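Long-range contacts in SusD homolog (Bacteroides ovatus, PDB 4F53), which probably binds mucin O-glycans, as a SusD-like outer-membrane lipoprotein with a largely helical, TPR-related fold: residues D150-V155 with V515-K520; T235-G240 with I366-E371. All coordinates share one frame; numbering follows the deposited sequence.

Interaction 1 of 2, residues D150-V155 with V515-K520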
loop_
_atom_site.group_PDB
_atom_site.type_symbol
_atom_site.label_atom_id
_atom_site.label_comp_id
_atom_site.label_asym_id
_atom_site.label_seq_id
_atom_site.Cartn_x
_atom_site.Cartn_y
_atom_site.Cartn_z
ATOM N N ASP A 150 11.028 -6.818 -18.156
ATOM C CA ASP A 150 9.804 -6.704 -18.933
ATOM C C ASP A 150 9.283 -5.310 -18.758
ATOM O O ASP A 150 9.426 -4.744 -17.673
ATOM C CB ASP A 150 8.714 -7.688 -18.430
ATOM C CG ASP A 150 8.976 -9.176 -18.506
ATOM O OD1 ASP A 150 9.942 -9.577 -19.181
ATOM O OD2 ASP A 150 8.209 -9.937 -17.896
ATOM N N SER A 151 8.570 -4.795 -19.755
ATOM C CA SER A 151 7.888 -3.519 -19.621
ATOM C C SER A 151 6.797 -3.681 -18.535
ATOM O O SER A 151 6.366 -4.813 -18.285
ATOM C CB SER A 151 7.294 -3.093 -20.960
ATOM O OG SER A 151 6.261 -3.959 -21.393
ATOM N N GLN A 152 6.376 -2.585 -17.867
ATOM C CA GLN A 152 5.322 -2.719 -16.882
ATOM C C GLN A 152 4.042 -3.286 -17.551
ATOM O O GLN A 152 3.372 -4.144 -16.965
ATOM C CB GLN A 152 5.050 -1.399 -16.177
ATOM C CG GLN A 152 4.026 -1.554 -15.074
ATOM C CD GLN A 152 3.855 -0.304 -14.291
ATOM O OE1 GLN A 152 3.276 0.682 -14.758
ATOM N NE2 GLN A 152 4.247 -0.370 -13.039
ATOM N N GLN A 153 3.749 -2.864 -18.794
ATOM C CA GLN A 153 2.602 -3.366 -19.547
ATOM C C GLN A 153 2.672 -4.898 -19.748
ATOM O O GLN A 153 1.662 -5.584 -19.555
ATOM C CB GLN A 153 2.457 -2.686 -20.892
ATOM C CG GLN A 153 1.175 -3.211 -21.588
ATOM C CD GLN A 153 0.828 -2.561 -22.875
ATOM O OE1 GLN A 153 1.466 -1.604 -23.313
ATOM N NE2 GLN A 153 -0.203 -3.091 -23.499
ATOM N N ALA A 154 3.851 -5.418 -20.125
ATOM C CA ALA A 154 4.066 -6.854 -20.286
ATOM C C ALA A 154 3.937 -7.587 -18.944
ATOM O O ALA A 154 3.394 -8.689 -18.916
ATOM C CB ALA A 154 5.436 -7.133 -20.914
ATOM N N VAL A 155 4.365 -6.963 -17.831
ATOM C CA VAL A 155 4.241 -7.535 -16.476
ATOM C C VAL A 155 2.755 -7.655 -16.115
ATOM O O VAL A 155 2.313 -8.746 -15.748
ATOM C CB VAL A 155 5.020 -6.723 -15.423
ATOM C CG1 VAL A 155 4.754 -7.253 -14.014
ATOM C CG2 VAL A 155 6.522 -6.728 -15.724
ATOM N N VAL A 515 5.461 5.714 -14.031
ATOM C CA VAL A 515 5.391 4.337 -14.508
ATOM C C VAL A 515 4.221 4.296 -15.537
ATOM O O VAL A 515 3.439 5.262 -15.650
ATOM C CB VAL A 515 5.272 3.275 -13.352
ATOM C CG1 VAL A 515 6.463 3.366 -12.407
ATOM C CG2 VAL A 515 3.960 3.410 -12.573
ATOM N N TRP A 516 4.158 3.222 -16.323
ATOM C CA TRP A 516 3.184 3.017 -17.390
ATOM C C TRP A 516 1.700 3.303 -16.965
ATOM O O TRP A 516 1.036 4.048 -17.684
ATOM C CB TRP A 516 3.353 1.598 -17.940
ATOM C CG TRP A 516 2.248 1.115 -18.829
ATOM C CD1 TRP A 516 2.050 1.421 -20.143
ATOM C CD2 TRP A 516 1.221 0.184 -18.470
ATOM N NE1 TRP A 516 0.937 0.755 -20.622
ATOM C CE2 TRP A 516 0.422 -0.029 -19.620
ATOM C CE3 TRP A 516 0.899 -0.503 -17.280
ATOM C CZ2 TRP A 516 -0.685 -0.880 -19.614
ATOM C CZ3 TRP A 516 -0.178 -1.381 -17.291
ATOM C CH2 TRP A 516 -0.963 -1.548 -18.443
ATOM N N TRP A 517 1.194 2.763 -15.829
ATOM C CA TRP A 517 -0.222 2.980 -15.442
ATOM C C TRP A 517 -0.480 4.390 -14.917
ATOM O O TRP A 517 -1.638 4.823 -14.859
ATOM C CB TRP A 517 -0.731 1.922 -14.414
ATOM C CG TRP A 517 0.109 1.695 -13.181
ATOM C CD1 TRP A 517 0.822 0.568 -12.878
ATOM C CD2 TRP A 517 0.243 2.573 -12.039
ATOM N NE1 TRP A 517 1.453 0.720 -11.659
ATOM C CE2 TRP A 517 1.119 1.939 -11.126
ATOM C CE3 TRP A 517 -0.278 3.842 -11.703
ATOM C CZ2 TRP A 517 1.535 2.556 -9.930
ATOM C CZ3 TRP A 517 0.142 4.459 -10.525
ATOM C CH2 TRP A 517 1.030 3.814 -9.648
ATOM N N ASP A 518 0.589 5.112 -14.525
ATOM C CA ASP A 518 0.483 6.455 -13.938
ATOM C C ASP A 518 0.373 7.478 -15.057
ATOM O O ASP A 518 1.292 8.264 -15.293
ATOM C CB ASP A 518 1.678 6.716 -13.004
ATOM C CG ASP A 518 1.624 7.983 -12.170
ATOM O OD1 ASP A 518 0.610 8.704 -12.250
ATOM O OD2 ASP A 518 2.618 8.259 -11.434
ATOM N N CYS A 519 -0.767 7.470 -15.752
ATOM C CA CYS A 519 -0.943 8.358 -16.896
ATOM C C CYS A 519 -2.304 9.046 -16.887
ATOM O O CYS A 519 -2.834 9.334 -17.967
ATOM C CB CYS A 519 -0.714 7.596 -18.200
ATOM S SG CYS A 519 -1.739 6.108 -18.363
ATOM N N LYS A 520 -2.850 9.368 -15.688
ATOM C CA LYS A 520 -4.104 10.130 -15.558
ATOM C C LYS A 520 -3.965 11.478 -16.302
ATOM O O LYS A 520 -2.897 12.125 -16.159
ATOM C CB LYS A 520 -4.452 10.373 -14.075
ATOM C CG LYS A 520 -5.717 11.196 -13.894
ATOM C CD LYS A 520 -6.053 11.458 -12.460
ATOM C CE LYS A 520 -7.446 12.027 -12.379
ATOM N NZ LYS A 520 -7.801 12.460 -11.017
ATOM O OXT LYS A 520 -4.888 11.845 -17.061
HETATM O O HOH W 1 0.218 1.545 -23.363
#

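Interaction 2 of 2, residues T235-G240 with I366-E371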
loop_
_atom_site.group_PDB
_atom_site.type_symbol
_atom_site.label_atom_id
_atom_site.label_comp_id
_atom_site.label_asym_id
_atom_site.label_seq_id
_atom_site.Cartn_x
_atom_site.Cartn_y
_atom_site.Cartn_z
ATOM N N THR A 235 -17.023 -9.691 -0.319
ATOM C CA THR A 235 -18.221 -8.849 -0.090
ATOM C C THR A 235 -18.496 -8.650 1.412
ATOM O O THR A 235 -19.296 -7.792 1.778
ATOM C CB THR A 235 -19.480 -9.430 -0.780
ATOM O OG1 THR A 235 -19.725 -10.710 -0.231
ATOM C CG2 THR A 235 -19.352 -9.533 -2.315
ATOM N N ALA A 236 -17.897 -9.464 2.267
ATOM C CA ALA A 236 -18.100 -9.363 3.713
ATOM C C ALA A 236 -16.777 -9.026 4.375
ATOM O O ALA A 236 -15.730 -9.408 3.839
ATOM C CB ALA A 236 -18.656 -10.682 4.260
ATOM N N ALA A 237 -16.807 -8.334 5.529
ATOM C CA ALA A 237 -15.585 -7.984 6.280
ATOM C C ALA A 237 -14.698 -9.231 6.543
ATOM O O ALA A 237 -13.477 -9.141 6.466
ATOM C CB ALA A 237 -15.947 -7.314 7.603
ATOM N N THR A 238 -15.325 -10.395 6.794
ATOM C CA THR A 238 -14.607 -11.650 7.078
ATOM C C THR A 238 -14.002 -12.290 5.814
ATOM O O THR A 238 -13.260 -13.248 5.942
ATOM C CB THR A 238 -15.492 -12.639 7.814
ATOM O OG1 THR A 238 -16.698 -12.802 7.070
ATOM C CG2 THR A 238 -15.766 -12.212 9.244
ATOM N N ASP A 239 -14.270 -11.747 4.613
ATOM C CA ASP A 239 -13.640 -12.210 3.375
ATOM C C ASP A 239 -12.233 -11.613 3.227
ATOM O O ASP A 239 -11.433 -12.125 2.434
ATOM C CB ASP A 239 -14.465 -11.856 2.128
ATOM C CG ASP A 239 -15.805 -12.535 2.009
ATOM O OD1 ASP A 239 -15.941 -13.680 2.496
ATOM O OD2 ASP A 239 -16.704 -11.946 1.387
ATOM N N GLY A 240 -11.958 -10.538 3.976
ATOM C CA GLY A 240 -10.677 -9.837 3.964
ATOM C C GLY A 240 -9.501 -10.733 4.281
ATOM O O GLY A 240 -9.666 -11.710 5.000
ATOM N N ILE A 366 -17.486 2.121 3.532
ATOM C CA ILE A 366 -17.415 2.761 4.854
ATOM C C ILE A 366 -17.977 1.806 5.941
ATOM O O ILE A 366 -17.322 1.613 6.957
ATOM C CB ILE A 366 -18.131 4.145 4.852
ATOM C CG1 ILE A 366 -17.432 5.098 3.843
ATOM C CG2 ILE A 366 -18.201 4.753 6.287
ATOM C CD1 ILE A 366 -18.146 6.456 3.572
ATOM N N ARG A 367 -19.146 1.176 5.699
ATOM C CA ARG A 367 -19.752 0.211 6.632
ATOM C C ARG A 367 -18.808 -0.970 6.868
ATOM O O ARG A 367 -18.623 -1.371 8.016
ATOM C CB ARG A 367 -21.111 -0.317 6.118
ATOM C CG ARG A 367 -22.214 0.741 6.081
ATOM C CD ARG A 367 -23.479 0.230 5.382
ATOM N NE ARG A 367 -24.502 1.271 5.248
ATOM C CZ ARG A 367 -25.320 1.653 6.230
ATOM N NH1 ARG A 367 -25.242 1.086 7.431
ATOM N NH2 ARG A 367 -26.213 2.611 6.020
ATOM N N LEU A 368 -18.205 -1.518 5.782
ATOM C CA LEU A 368 -17.267 -2.623 5.900
ATOM C C LEU A 368 -16.043 -2.216 6.736
ATOM O O LEU A 368 -15.591 -3.014 7.566
ATOM C CB LEU A 368 -16.818 -3.129 4.517
ATOM C CG LEU A 368 -17.830 -3.995 3.758
ATOM C CD1 LEU A 368 -17.443 -4.108 2.288
ATOM C CD2 LEU A 368 -17.977 -5.367 4.395
ATOM N N SER A 369 -15.541 -0.962 6.559
ATOM C CA SER A 369 -14.383 -0.494 7.301
ATOM C C SER A 369 -14.713 -0.353 8.799
ATOM O O SER A 369 -13.893 -0.749 9.655
ATOM C CB SER A 369 -13.861 0.804 6.707
ATOM O OG SER A 369 -12.774 1.313 7.459
ATOM N N PHE A 370 -15.911 0.160 9.117
ATOM C CA PHE A 370 -16.400 0.251 10.510
ATOM C C PHE A 370 -16.423 -1.166 11.156
ATOM O O PHE A 370 -15.863 -1.362 12.226
ATOM C CB PHE A 370 -17.786 0.902 10.547
ATOM C CG PHE A 370 -17.761 2.408 10.687
ATOM C CD1 PHE A 370 -16.965 3.193 9.848
ATOM C CD2 PHE A 370 -18.561 3.048 11.630
ATOM C CE1 PHE A 370 -16.966 4.582 9.959
ATOM C CE2 PHE A 370 -18.544 4.439 11.754
ATOM C CZ PHE A 370 -17.766 5.199 10.902
ATOM N N GLU A 371 -17.004 -2.145 10.454
ATOM C CA GLU A 371 -17.075 -3.545 10.875
ATOM C C GLU A 371 -15.670 -4.143 11.049
ATOM O O GLU A 371 -15.421 -4.828 12.030
ATOM C CB GLU A 371 -17.874 -4.349 9.848
ATOM C CG GLU A 371 -18.235 -5.746 10.310
ATOM C CD GLU A 371 -19.135 -6.511 9.361
ATOM O OE1 GLU A 371 -19.638 -5.912 8.378
ATOM O OE2 GLU A 371 -19.327 -7.725 9.603
HETATM O O HOH W 2 -19.498 -7.791 6.376
HETATM O O HOH W 3 -18.206 -10.092 8.119
#

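Interaction 1 of 2, residues D150-V155 with V515-K520
Gln152, on the first turn of helix 152-173, reaches across to the C-terminal loop, where its OE1 accepts a hydrogen bond from Trp517 N at 3.1 Å. The donor lies nearly along the C=O axis (166°). CG anti to the backbone N (chi1 -176°) sends the long chain off the helix to the type I turn of Val515 to Asp518, and glutamine suits the place because its amide also offers a donor to Thr128. This is the tightly packed part: OE1 is 3.1 Å from Trp517 CD1, the amide and Trp517 ring planes being 13° apart, and meets the edge of the Trp516 indole near its plane. Val515 CG2 lies over the centre of one face of the Trp517 ring, 3.5 Å above its plane.

Gln153 makes the looser side. Its CB stands over the five-membered ring of Trp516 in a CH-pi contact, 3.8 Å from the centroid, and CG follows the indole to CZ2. Partly exposed Gln153 reaches Trp516 NE1 through a water, which NE1 meets at 2.9 Å but which gives Gln153 OE1 just a weak bond. An alanine in place of Trp516 would probably leave the Gln153 methylenes facing a gap and Phe214 without its edge-to-face partner.

Ser151 is the N-cap of helix 152-173, its OG accepting from Ala154 N. Glu502 accepts from Gln152 N and Gln153 N, where its charge would probably favour the helix dipole. With Trp517 NE1 bonded to Asp129, one buried glutamine carbonyl takes the turn's N-H between two indoles.

Interaction 2 of 2, residues T235-G240 with I366-E371
The Glu371 carboxylate is the flat group here, and Ala237 CB sits over one face of it, 3.7 Å above CD. Two waters lie out of its plane on that same side. One donates to OE1 at 2.7 Å and accepts from Ala237 N; the other donates to OE2 at 3.0 Å and accepts from Thr238 N. No direct hydrogen bond joins the segments: the acid's polar link to the short 3-10 turn runs through the two waters, while the direct contact is apolar. The small methyl of Ala237 lets the carboxylate lie close against the turn. CG anti to the backbone N (chi1 -169°) carries the extended chain there. A bound calcium ion about 3 Å from the Glu371 side chain is consistent with coordination, which would favour the charged form.

Leu368, one turn earlier, lays CD2 against the backbone at Ala237 N (3.4 Å), and the same methyl forms an apolar pair with Ala237 CB at 4.3 Å. Within the loop, Asp239 OD2 accepts from both Thr235 N and Ala236 N, fixing the bend, while OD1 forms a salt bridge with Lys195 of helix 190-207. The loop, between helix 221-231 and strand 241-243, thus lies against helix 358-372, whose Leu368 also touches Ser338 and Ala341 of helix 337-349.

Interaction 1 closes a long loop of chain, from residue 150 to the C-terminus, and interaction 2 is nested inside it. Their centres are 31 Å apart and their nearest atoms about 19 Å, so they do not touch. Interaction 1 fastens the start of helix 152-173 to the C-terminal tail, whereas interaction 2 sets a loop against helix 358-372. Neither shares a helix or strand with the other, but both have partners around helix 190-207: Asp239 pairs with Lys195 on it, and Trp516 packs on the residues that follow it. Together they tie parts distant in sequence into one compact helical body.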